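PDB 3U52: phenol hydroxylase component phO from Pseudomonas stutzeri, which is probably an accessory subunit of the multicomponent phenol hydroxylase, a bacterial di-iron monooxygenase that hydroxylates phenol. Local coordinates for residues Tyr29-Leu34 and Thr105-Gly110. Numbering follows the deposited sequence.
Sequences YWPDHL and TVTTPG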
# COMPACT_ATOMS: atom_id res chain seq x y z
N TYR E 29 -31.03 44.26 -15.56
CA TYR E 29 -31.08 43.18 -16.56
C TYR E 29 -31.29 43.70 -17.99
O TYR E 29 -32.27 44.39 -18.27
CB TYR E 29 -32.17 42.21 -16.15
CG TYR E 29 -32.47 41.04 -17.05
CD1 TYR E 29 -33.77 40.55 -17.15
CD2 TYR E 29 -31.47 40.39 -17.79
CE1 TYR E 29 -34.08 39.44 -17.97
CE2 TYR E 29 -31.77 39.30 -18.63
CZ TYR E 29 -33.06 38.83 -18.71
OH TYR E 29 -33.36 37.75 -19.52
N TRP E 30 -30.36 43.32 -18.89
CA TRP E 30 -30.40 43.65 -20.32
C TRP E 30 -30.72 42.36 -21.10
O TRP E 30 -29.83 41.58 -21.38
CB TRP E 30 -29.04 44.20 -20.76
CG TRP E 30 -28.99 44.75 -22.17
CD1 TRP E 30 -30.05 45.15 -22.92
CD2 TRP E 30 -27.83 45.02 -22.95
NE1 TRP E 30 -29.62 45.64 -24.13
CE2 TRP E 30 -28.26 45.60 -24.16
CE3 TRP E 30 -26.45 44.86 -22.72
CZ2 TRP E 30 -27.36 46.02 -25.16
CZ3 TRP E 30 -25.56 45.24 -23.73
CH2 TRP E 30 -26.01 45.80 -24.94
N PRO E 31 -32.01 42.08 -21.37
CA PRO E 31 -32.27 40.79 -22.05
C PRO E 31 -31.60 40.64 -23.40
O PRO E 31 -31.36 41.62 -24.08
CB PRO E 31 -33.80 40.78 -22.20
CG PRO E 31 -34.30 41.69 -21.13
CD PRO E 31 -33.27 42.77 -21.01
N ASP E 32 -31.32 39.38 -23.77
CA ASP E 32 -30.67 38.98 -25.03
C ASP E 32 -29.21 39.37 -25.12
O ASP E 32 -28.69 39.51 -26.23
CB ASP E 32 -31.46 39.51 -26.24
CG ASP E 32 -32.84 38.90 -26.32
OD1 ASP E 32 -32.95 37.65 -26.20
OD2 ASP E 32 -33.80 39.68 -26.48
N HIS E 33 -28.57 39.51 -23.96
CA HIS E 33 -27.15 39.89 -23.90
C HIS E 33 -26.40 39.02 -22.89
O HIS E 33 -25.76 39.52 -21.95
CB HIS E 33 -27.00 41.40 -23.67
CG HIS E 33 -27.48 42.19 -24.85
ND1 HIS E 33 -28.83 42.38 -25.09
CD2 HIS E 33 -26.83 42.67 -25.93
CE1 HIS E 33 -28.98 43.01 -26.25
NE2 HIS E 33 -27.78 43.21 -26.77
N LEU E 34 -26.50 37.70 -23.11
CA LEU E 34 -26.07 36.71 -22.10
C LEU E 34 -24.56 36.60 -22.06
O LEU E 34 -24.01 35.83 -21.27
CB LEU E 34 -26.74 35.33 -22.33
CG LEU E 34 -28.25 35.37 -22.05
CD1 LEU E 34 -28.91 34.16 -22.63
CD2 LEU E 34 -28.45 35.51 -20.56
N THR E 105 -35.21 46.38 -15.84
CA THR E 105 -35.01 45.55 -17.04
C THR E 105 -34.98 46.50 -18.20
O THR E 105 -35.86 47.34 -18.28
CB THR E 105 -36.16 44.52 -17.23
OG1 THR E 105 -36.20 43.65 -16.10
CG2 THR E 105 -35.98 43.65 -18.49
N VAL E 106 -33.99 46.43 -19.07
CA VAL E 106 -33.93 47.35 -20.20
C VAL E 106 -33.86 46.56 -21.48
O VAL E 106 -32.94 45.78 -21.66
CB VAL E 106 -32.77 48.36 -20.14
CG1 VAL E 106 -31.38 47.72 -19.86
CG2 VAL E 106 -32.71 49.22 -21.46
N THR E 107 -34.85 46.76 -22.36
CA THR E 107 -34.91 46.08 -23.64
C THR E 107 -34.64 47.10 -24.73
O THR E 107 -35.26 48.17 -24.76
CB THR E 107 -36.29 45.40 -23.82
OG1 THR E 107 -36.40 44.31 -22.88
CG2 THR E 107 -36.49 44.83 -25.24
N THR E 108 -33.70 46.76 -25.61
CA THR E 108 -33.24 47.62 -26.70
C THR E 108 -33.65 47.01 -28.05
O THR E 108 -32.92 46.21 -28.63
CB THR E 108 -31.69 47.79 -26.67
OG1 THR E 108 -31.06 46.49 -26.64
CG2 THR E 108 -31.22 48.61 -25.41
N PRO E 109 -34.83 47.39 -28.57
CA PRO E 109 -35.29 46.91 -29.90
C PRO E 109 -34.21 46.98 -30.96
O PRO E 109 -33.50 47.98 -31.08
CB PRO E 109 -36.40 47.91 -30.25
CG PRO E 109 -36.98 48.23 -28.85
CD PRO E 109 -35.82 48.28 -27.92
N GLY E 110 -34.03 45.91 -31.70
CA GLY E 110 -33.05 45.95 -32.78
C GLY E 110 -31.67 45.50 -32.35
O GLY E 110 -30.79 45.23 -33.20
O HOH W 1 -32.79 43.79 -25.12
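Tyr29 and Thr105 pair as neighbours in parallel strands, where Val106 N donates to Tyr29 O at 2.8 Å. Here strand 24-29 leaves its partner 102-107 at the centre of a beta-grasp-like sheet: Pro31, with no N-H to offer Val106 O, diverts its chain into a type II turn from Trp30 to His33. Instead, Pro31 CD and Trp30 CD1 crowd Val106 O, a buried carbonyl without a hydrogen-bond partner. The Pro31 ring lies across the Thr105 methyl, CG to CG2 3.7 Å, and over one face of the Tyr29 ring, toward its rim. Trp30 CB heads away from the strand, but the anti torsion (chi1 -172°) swings the indole back, bringing NE1 in the ring plane to Thr108 OG1 (3.0 Å, 167°), which also bonds weakly with Leu111 O. The His33 imidazole lies nearly parallel to the indole, CG 3.3 Å above its plane. A water bridges Pro31 O to Thr108 N where pairing between these two segments has stopped. A phenylalanine in place of Trp30 would probably leave Thr108 OG1 without its indole donor. His33 ND1 donates to Pro31 O and NE2 is hydrogen-bonded to Asp67 OD2, so the imidazole may be doubly protonated, and its stacking probably helps hold the indole in place.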